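Local coordinates for protein probable fumarate reductase Ifc3 (Shewanella frigidimarina, PDB 1QO8) that catalyses the essentially one-way reduction of fumarate to succinate in vitro, with one FAD and four covalently bound c-type hemes per subunit, at residues F390-T395 / F475-M480; D462-V467 / P481-Q486. One frame throughout, in Å; residues are numbered along the deposited sequence.

In the fold
Following the chain from the N terminus, residues 390-395 come first, in the loop between strand 381-383 and helix 397-405. Next is 462-467 on helix 453-469, and then 475-480 and 481-486, which follow directly on one another in the loop before strand 489-505. Contact 1 closes a long excursion, largely helical, of 79 residues; contact 2 closes a short one of 13 residues, nearly all loop. Their segments alternate, so the two closures cross rather than nest. One loop is thus held through 475-480 to residues 390-395 and through 481-486 to helix 453-469, and Arg477 and Met480 of contact 1 also pack on Tyr463 of contact 2.

Contact 1 of 2, residues F390-T395 / F475-M480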
ATOM      1  N   PHE A 390      32.440  -5.140  -8.657  1.00 39.32           N
ATOM      2  CA  PHE A 390      31.377  -6.134  -8.739  1.00 42.33           C
ATOM      3  C   PHE A 390      30.478  -5.607  -9.843  1.00 40.81           C
ATOM      4  O   PHE A 390      29.579  -6.237 -10.268  1.00 42.30           O
ATOM      5  CB  PHE A 390      30.491  -6.313  -7.492  1.00 39.60           C
ATOM      6  CG  PHE A 390      30.175  -5.007  -6.776  1.00 39.25           C
ATOM      7  CD1 PHE A 390      31.059  -4.467  -5.898  1.00 38.00           C
ATOM      8  CD2 PHE A 390      28.973  -4.342  -6.975  1.00 40.02           C
ATOM      9  CE1 PHE A 390      30.762  -3.250  -5.268  1.00 39.58           C
ATOM     10  CE2 PHE A 390      28.656  -3.098  -6.410  1.00 39.83           C
ATOM     11  CZ  PHE A 390      29.566  -2.597  -5.505  1.00 39.07           C
ATOM     12  N   ILE A 391      30.810  -4.508 -10.497  1.00 41.54           N
ATOM     13  CA  ILE A 391      29.926  -3.940 -11.514  1.00 40.35           C
ATOM     14  C   ILE A 391      30.661  -2.713 -12.079  1.00 41.17           C
ATOM     15  O   ILE A 391      31.605  -2.235 -11.448  1.00 41.79           O
ATOM     16  CB  ILE A 391      28.510  -3.590 -11.049  1.00 40.16           C
ATOM     17  CG1 ILE A 391      27.686  -3.335 -12.317  1.00 44.19           C
ATOM     18  CG2 ILE A 391      28.374  -2.418 -10.079  1.00 37.02           C
ATOM     19  CD1 ILE A 391      26.171  -3.485 -12.149  1.00 44.78           C
ATOM     20  N   SER A 392      30.338  -2.359 -13.315  1.00 39.88           N
ATOM     21  CA  SER A 392      30.876  -1.111 -13.811  1.00 41.50           C
ATOM     22  C   SER A 392      30.389   0.099 -12.982  1.00 37.61           C
ATOM     23  O   SER A 392      29.175   0.215 -12.807  1.00 36.20           O
ATOM     24  CB  SER A 392      30.434  -0.891 -15.238  1.00 42.77           C
ATOM     25  OG  SER A 392      30.767   0.418 -15.723  1.00 43.60           O
ATOM     26  N   GLU A 393      31.306   1.033 -12.749  1.00 38.25           N
ATOM     27  CA  GLU A 393      30.923   2.209 -11.919  1.00 37.31           C
ATOM     28  C   GLU A 393      30.087   3.152 -12.732  1.00 40.60           C
ATOM     29  O   GLU A 393      29.459   4.076 -12.205  1.00 40.14           O
ATOM     30  CB  GLU A 393      32.164   2.832 -11.389  1.00 36.54           C
ATOM     31  CG  GLU A 393      32.904   1.984 -10.356  1.00 38.38           C
ATOM     32  CD  GLU A 393      33.871   0.976 -11.001  1.00 43.09           C
ATOM     33  OE1 GLU A 393      33.847   0.856 -12.255  1.00 40.04           O
ATOM     34  OE2 GLU A 393      34.637   0.365 -10.229  1.00 40.24           O
ATOM     35  N   LEU A 394      30.123   3.023 -14.081  1.00 40.58           N
ATOM     36  CA  LEU A 394      29.193   3.801 -14.899  1.00 41.50           C
ATOM     37  C   LEU A 394      27.898   3.081 -15.262  1.00 42.61           C
ATOM     38  O   LEU A 394      27.247   3.653 -16.148  1.00 44.64           O
ATOM     39  CB  LEU A 394      29.922   4.239 -16.200  1.00 41.48           C
ATOM     40  CG  LEU A 394      31.314   4.817 -15.995  1.00 44.38           C
ATOM     41  CD1 LEU A 394      31.949   5.235 -17.337  1.00 41.15           C
ATOM     42  CD2 LEU A 394      31.368   6.008 -15.002  1.00 44.27           C
ATOM     43  N   THR A 395      27.400   2.018 -14.611  1.00 44.37           N
ATOM     44  CA  THR A 395      26.076   1.559 -14.890  1.00 45.99           C
ATOM     45  C   THR A 395      24.989   2.604 -14.541  1.00 45.70           C
ATOM     46  O   THR A 395      25.273   3.663 -13.997  1.00 44.93           O
ATOM     47  CB  THR A 395      25.585   0.395 -14.019  1.00 52.07           C
ATOM     48  OG1 THR A 395      26.436   0.119 -12.901  1.00 59.76           O
ATOM     49  CG2 THR A 395      25.064  -0.760 -14.755  1.00 48.89           C
ATOM     50  N   PHE A 475      34.433  -5.750 -16.130  1.00 44.29           N
ATOM     51  CA  PHE A 475      33.091  -5.239 -16.115  1.00 44.66           C
ATOM     52  C   PHE A 475      32.705  -4.318 -17.242  1.00 44.74           C
ATOM     53  O   PHE A 475      31.524  -3.883 -17.230  1.00 45.32           O
ATOM     54  CB  PHE A 475      32.715  -4.528 -14.748  1.00 43.59           C
ATOM     55  CG  PHE A 475      32.782  -5.523 -13.618  1.00 43.82           C
ATOM     56  CD1 PHE A 475      31.763  -6.466 -13.482  1.00 43.42           C
ATOM     57  CD2 PHE A 475      33.868  -5.613 -12.806  1.00 40.23           C
ATOM     58  CE1 PHE A 475      31.813  -7.435 -12.484  1.00 43.93           C
ATOM     59  CE2 PHE A 475      33.937  -6.549 -11.796  1.00 44.84           C
ATOM     60  CZ  PHE A 475      32.923  -7.519 -11.654  1.00 43.66           C
ATOM     61  N   GLY A 476      33.575  -4.018 -18.220  1.00 45.52           N
ATOM     62  CA  GLY A 476      33.027  -3.260 -19.359  1.00 43.71           C
ATOM     63  C   GLY A 476      33.004  -1.769 -19.111  1.00 47.78           C
ATOM     64  O   GLY A 476      32.374  -1.070 -19.922  1.00 49.15           O
ATOM     65  N   ARG A 477      33.563  -1.225 -17.994  1.00 48.70           N
ATOM     66  CA  ARG A 477      33.426   0.271 -17.911  1.00 46.27           C
ATOM     67  C   ARG A 477      34.004   0.883 -19.183  1.00 45.25           C
ATOM     68  O   ARG A 477      35.185   0.577 -19.389  1.00 42.90           O
ATOM     69  CB  ARG A 477      34.320   0.655 -16.724  1.00 44.31           C
ATOM     70  CG  ARG A 477      34.237   2.168 -16.441  1.00 43.28           C
ATOM     71  CD  ARG A 477      35.117   2.382 -15.158  1.00 40.43           C
ATOM     72  NE  ARG A 477      35.027   3.845 -14.956  1.00 40.56           N
ATOM     73  CZ  ARG A 477      35.098   4.487 -13.788  1.00 41.70           C
ATOM     74  NH1 ARG A 477      35.335   3.797 -12.651  1.00 37.74           N
ATOM     75  NH2 ARG A 477      34.951   5.817 -13.834  1.00 39.53           N
ATOM     76  N   ALA A 478      33.392   1.722 -19.964  1.00 46.62           N
ATOM     77  CA  ALA A 478      33.903   2.274 -21.197  1.00 49.40           C
ATOM     78  C   ALA A 478      34.943   3.392 -21.053  1.00 51.44           C
ATOM     79  O   ALA A 478      35.724   3.711 -21.987  1.00 51.26           O
ATOM     80  CB  ALA A 478      32.704   2.878 -21.986  1.00 48.89           C
ATOM     81  N   ASP A 479      34.912   4.064 -19.893  1.00 48.37           N
ATOM     82  CA  ASP A 479      35.746   5.271 -19.754  1.00 47.50           C
ATOM     83  C   ASP A 479      36.393   5.199 -18.394  1.00 47.21           C
ATOM     84  O   ASP A 479      35.742   5.229 -17.312  1.00 43.53           O
ATOM     85  CB  ASP A 479      34.922   6.536 -20.040  1.00 48.00           C
ATOM     86  CG  ASP A 479      35.655   7.736 -19.398  1.00 50.93           C
ATOM     87  OD1 ASP A 479      36.904   7.901 -19.524  1.00 48.52           O
ATOM     88  OD2 ASP A 479      34.980   8.561 -18.732  1.00 50.90           O
ATOM     89  N   MET A 480      37.731   5.049 -18.396  1.00 43.34           N
ATOM     90  CA  MET A 480      38.573   4.951 -17.238  1.00 44.87           C
ATOM     91  C   MET A 480      39.644   6.041 -17.139  1.00 45.64           C
ATOM     92  O   MET A 480      40.798   5.958 -17.528  1.00 46.38           O
ATOM     93  CB  MET A 480      39.130   3.540 -17.067  1.00 47.46           C
ATOM     94  CG  MET A 480      38.001   2.452 -17.299  1.00 46.87           C
ATOM     95  SD  MET A 480      38.873   0.884 -17.231  1.00 49.56           S
ATOM     96  CE  MET A 480      38.839   0.656 -19.052  1.00 54.60           C
TER
HETATM   97  O   HOH W   1      28.915  -3.875 -15.447  1.00 62.38           O
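Arg477 runs its side chain across the turn formed by residues 392-395, with CG anti to the backbone N (chi1 -177°) and the chain extended as far as NE. Leu394 crosses it at about a right angle: CD1 lies 3.9 Å from Arg477 CG, and CD2 is 3.8 Å from Arg477 NH2. A branched aliphatic residue suits this place because its two methyls reach both the methylene part and the guanidinium. The charged end is held from several directions. NE donates to Asp479 O at 2.8 Å, a bond back into its own loop, while NH1 makes a weak hydrogen bond within a salt bridge to Glu393 OE1 at 3.3 Å. Glu393 has a stronger partner in Arg389, and Arg477 NH1 also donates to Ala380 O. An alanine here, without the guanidinium that pairs with Glu393 and reaches Ala380 O and Asp479 O, would probably leave the 475-480 loop less firmly fixed against the turn and Leu394 less well packed.

Phe475 works differently, laying one ring face over backbone. Ile391 N sits 3.5 Å above the ring plane, over its centre, and Phe390 C lies nearer the rim, so a flat aromatic fits the peptide it covers. A water accepts from Ser392 N at 3.0 Å and donates to Phe475 O, bridging the two segments.

The turn itself is type I. Ser392 OG accepts from Leu394 N in an ST turn, and Ser392 O receives both Thr395 N and Thr395 OG1, the hydroxyl at 2.7 Å. Behind this layer, Glu393 OE2 takes the N-H of Met382 in strand 381-383, Phe390 and Ile391 pack on that strand and on helix 397-405, and Arg477 leans on Tyr463 of helix 453-469.

Contact 2 of 2, residues D462-V467 / P481-Q486; sequences DYNGYV and PLNMTQ
Asn464 lays its side-chain amide alongside the backbone of Met484 and uses both ends of it. Its OD1 accepts from Met484 N at 2.9 Å, a nearly straight bond with an N-H...O angle of 165°, while its ND2 donates to Met484 O at 3.0 Å. The second bond is less regular at its acceptor, since the nitrogen stands 54° out of the carbonyl plane of Met484, although that oxygen lies close to the plane of the Asn464 amide. Asparagine suits the place because it carries a donor and an acceptor side by side on a short stem; two bonds to one residue also fix the rotation of the amide. The same OD1 is 3.2 Å from Asn483 CB, so the loop lies tightly against the amide oxygen.

One residue back and one turn on, the helix offers less polar surfaces. Tyr463 turns a ring edge to the loop, with CE2 3.6 Å from Leu482 O and that oxygen near the ring plane. A water extends this approach: it accepts from Tyr463 OH at 2.6 Å and donates to Leu482 O, so a hydroxyl too far away for direct bonding still reaches the loop carbonyl. Val467, compact and branched, brings CG1 to 3.6 Å from Leu482 O and to 3.8 Å from Asn483 CA, filling the angle between helix and loop.

The other side of the loop belongs to neighbouring elements: Leu482 packs on Leu420 of helix 418-423, and Asp417 OD2 accepts from the backbone N of Thr485 and of Gln486. Away from the annotated sites, the arrangement is an example of an asparagine side chain clasping both polar groups of an extended residue, here tying helix 453-469 to the lead-in of strand 489-505 within the FAD-binding family region.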
ATOM      1  N   ASP A 462      44.776  -4.820 -11.290  1.00 45.84           N
ATOM      2  CA  ASP A 462      43.930  -5.069 -12.481  1.00 44.42           C
ATOM      3  C   ASP A 462      43.433  -3.744 -12.974  1.00 45.65           C
ATOM      4  O   ASP A 462      43.434  -3.536 -14.175  1.00 44.26           O
ATOM      5  CB  ASP A 462      42.698  -5.907 -12.129  1.00 48.74           C
ATOM      6  CG  ASP A 462      43.036  -7.361 -11.826  1.00 52.01           C
ATOM      7  OD1 ASP A 462      44.229  -7.700 -12.053  1.00 50.93           O
ATOM      8  OD2 ASP A 462      42.115  -8.087 -11.376  1.00 52.46           O
ATOM      9  N   TYR A 463      42.808  -2.918 -12.046  1.00 41.49           N
ATOM     10  CA  TYR A 463      42.131  -1.759 -12.676  1.00 38.42           C
ATOM     11  C   TYR A 463      43.194  -0.829 -13.294  1.00 36.50           C
ATOM     12  O   TYR A 463      42.862  -0.184 -14.282  1.00 36.31           O
ATOM     13  CB  TYR A 463      41.360  -0.977 -11.584  1.00 35.32           C
ATOM     14  CG  TYR A 463      40.531   0.132 -12.175  1.00 32.54           C
ATOM     15  CD1 TYR A 463      39.269  -0.112 -12.662  1.00 34.30           C
ATOM     16  CD2 TYR A 463      40.989   1.407 -12.225  1.00 35.52           C
ATOM     17  CE1 TYR A 463      38.439   0.838 -13.245  1.00 34.86           C
ATOM     18  CE2 TYR A 463      40.190   2.442 -12.764  1.00 33.26           C
ATOM     19  CZ  TYR A 463      38.988   2.137 -13.267  1.00 33.78           C
ATOM     20  OH  TYR A 463      38.227   3.182 -13.749  1.00 34.97           O
ATOM     21  N   ASN A 464      44.356  -0.603 -12.696  1.00 38.49           N
ATOM     22  CA  ASN A 464      45.375   0.226 -13.363  1.00 43.67           C
ATOM     23  C   ASN A 464      45.759  -0.314 -14.754  1.00 46.72           C
ATOM     24  O   ASN A 464      45.925   0.449 -15.715  1.00 45.19           O
ATOM     25  CB  ASN A 464      46.658   0.332 -12.494  1.00 45.05           C
ATOM     26  CG  ASN A 464      46.348   1.142 -11.204  1.00 45.60           C
ATOM     27  OD1 ASN A 464      45.334   1.867 -11.155  1.00 45.40           O
ATOM     28  ND2 ASN A 464      47.176   1.003 -10.164  1.00 43.30           N
ATOM     29  N   GLY A 465      45.750  -1.645 -14.925  1.00 48.26           N
ATOM     30  CA  GLY A 465      45.991  -2.252 -16.247  1.00 47.20           C
ATOM     31  C   GLY A 465      44.790  -1.975 -17.128  1.00 49.41           C
ATOM     32  O   GLY A 465      44.984  -1.803 -18.330  1.00 49.28           O
ATOM     33  N   TYR A 466      43.549  -1.910 -16.582  1.00 48.32           N
ATOM     34  CA  TYR A 466      42.428  -1.530 -17.423  1.00 46.73           C
ATOM     35  C   TYR A 466      42.570  -0.064 -17.797  1.00 46.61           C
ATOM     36  O   TYR A 466      42.027   0.320 -18.846  1.00 43.46           O
ATOM     37  CB  TYR A 466      41.015  -1.787 -16.874  1.00 44.34           C
ATOM     38  CG  TYR A 466      40.796  -3.175 -16.302  1.00 47.87           C
ATOM     39  CD1 TYR A 466      41.465  -4.261 -16.935  1.00 48.60           C
ATOM     40  CD2 TYR A 466      39.994  -3.437 -15.192  1.00 47.66           C
ATOM     41  CE1 TYR A 466      41.358  -5.534 -16.449  1.00 47.98           C
ATOM     42  CE2 TYR A 466      39.853  -4.715 -14.689  1.00 48.88           C
ATOM     43  CZ  TYR A 466      40.540  -5.760 -15.348  1.00 50.78           C
ATOM     44  OH  TYR A 466      40.448  -7.040 -14.863  1.00 45.71           O
ATOM     45  N   VAL A 467      43.274   0.758 -16.943  1.00 46.51           N
ATOM     46  CA  VAL A 467      43.291   2.123 -17.496  1.00 44.95           C
ATOM     47  C   VAL A 467      44.430   2.165 -18.571  1.00 45.61           C
ATOM     48  O   VAL A 467      44.209   2.909 -19.510  1.00 43.57           O
ATOM     49  CB  VAL A 467      43.158   3.281 -16.571  1.00 45.72           C
ATOM     50  CG1 VAL A 467      42.748   2.987 -15.079  1.00 44.87           C
ATOM     51  CG2 VAL A 467      44.198   4.367 -16.663  1.00 42.75           C
ATOM     52  N   PRO A 481      39.302   7.151 -16.412  1.00 45.90           N
ATOM     53  CA  PRO A 481      40.068   8.372 -16.638  1.00 44.31           C
ATOM     54  C   PRO A 481      41.189   8.387 -15.659  1.00 43.67           C
ATOM     55  O   PRO A 481      42.059   9.220 -15.883  1.00 45.75           O
ATOM     56  CB  PRO A 481      39.195   9.575 -16.604  1.00 43.75           C
ATOM     57  CG  PRO A 481      37.832   9.011 -16.282  1.00 47.25           C
ATOM     58  CD  PRO A 481      37.818   7.517 -16.351  1.00 42.41           C
ATOM     59  N   LEU A 482      41.346   7.525 -14.696  1.00 41.25           N
ATOM     60  CA  LEU A 482      42.411   7.801 -13.730  1.00 38.55           C
ATOM     61  C   LEU A 482      42.622   6.425 -13.182  1.00 40.06           C
ATOM     62  O   LEU A 482      41.653   5.725 -12.940  1.00 41.48           O
ATOM     63  CB  LEU A 482      41.830   8.656 -12.512  1.00 43.18           C
ATOM     64  CG  LEU A 482      41.527  10.135 -12.720  1.00 43.30           C
ATOM     65  CD1 LEU A 482      41.025  10.929 -11.443  1.00 43.92           C
ATOM     66  CD2 LEU A 482      42.788  10.872 -13.202  1.00 43.67           C
ATOM     67  N   ASN A 483      43.816   6.098 -12.830  1.00 39.98           N
ATOM     68  CA  ASN A 483      44.217   4.922 -12.132  1.00 42.51           C
ATOM     69  C   ASN A 483      44.432   5.324 -10.672  1.00 41.36           C
ATOM     70  O   ASN A 483      44.213   6.483 -10.324  1.00 42.86           O
ATOM     71  CB  ASN A 483      45.641   4.674 -12.717  1.00 48.33           C
ATOM     72  CG  ASN A 483      46.386   5.955 -12.286  1.00 51.01           C
ATOM     73  OD1 ASN A 483      45.943   7.079 -12.593  1.00 56.71           O
ATOM     74  ND2 ASN A 483      47.458   6.072 -11.606  1.00 51.15           N
ATOM     75  N   MET A 484      44.981   4.447  -9.894  1.00 41.88           N
ATOM     76  CA  MET A 484      45.216   4.601  -8.475  1.00 43.79           C
ATOM     77  C   MET A 484      46.702   4.272  -8.282  1.00 45.38           C
ATOM     78  O   MET A 484      47.077   3.113  -8.066  1.00 45.62           O
ATOM     79  CB  MET A 484      44.267   3.662  -7.705  1.00 40.68           C
ATOM     80  CG  MET A 484      42.819   4.193  -7.753  1.00 43.89           C
ATOM     81  SD  MET A 484      41.646   3.173  -6.804  1.00 42.29           S
ATOM     82  CE  MET A 484      42.315   3.427  -5.191  1.00 42.14           C
ATOM     83  N   THR A 485      47.525   5.295  -8.394  1.00 44.82           N
ATOM     84  CA  THR A 485      48.970   5.193  -8.240  1.00 47.49           C
ATOM     85  C   THR A 485      49.498   6.359  -7.440  1.00 50.29           C
ATOM     86  O   THR A 485      50.678   6.259  -7.062  1.00 51.81           O
ATOM     87  CB  THR A 485      49.659   5.347  -9.639  1.00 46.88           C
ATOM     88  OG1 THR A 485      49.096   6.521 -10.234  1.00 46.37           O
ATOM     89  CG2 THR A 485      49.385   4.185 -10.562  1.00 45.97           C
ATOM     90  N   GLN A 486      48.708   7.423  -7.156  1.00 50.12           N
ATOM     91  CA  GLN A 486      49.327   8.539  -6.420  1.00 47.66           C
ATOM     92  C   GLN A 486      48.715   8.746  -5.038  1.00 51.07           C
ATOM     93  O   GLN A 486      47.487   8.866  -4.783  1.00 46.73           O
ATOM     94  CB  GLN A 486      49.137   9.786  -7.263  1.00 51.27           C
ATOM     95  CG  GLN A 486      49.860   9.732  -8.631  1.00 52.17           C
ATOM     96  CD  GLN A 486      49.747  11.098  -9.283  1.00 53.07           C
ATOM     97  OE1 GLN A 486      49.548  12.065  -8.537  1.00 53.90           O
ATOM     98  NE2 GLN A 486      49.834  11.205 -10.597  1.00 52.32           N
TER
HETATM   99  O   HOH W   2      39.149   5.636 -13.417  1.00 35.04           O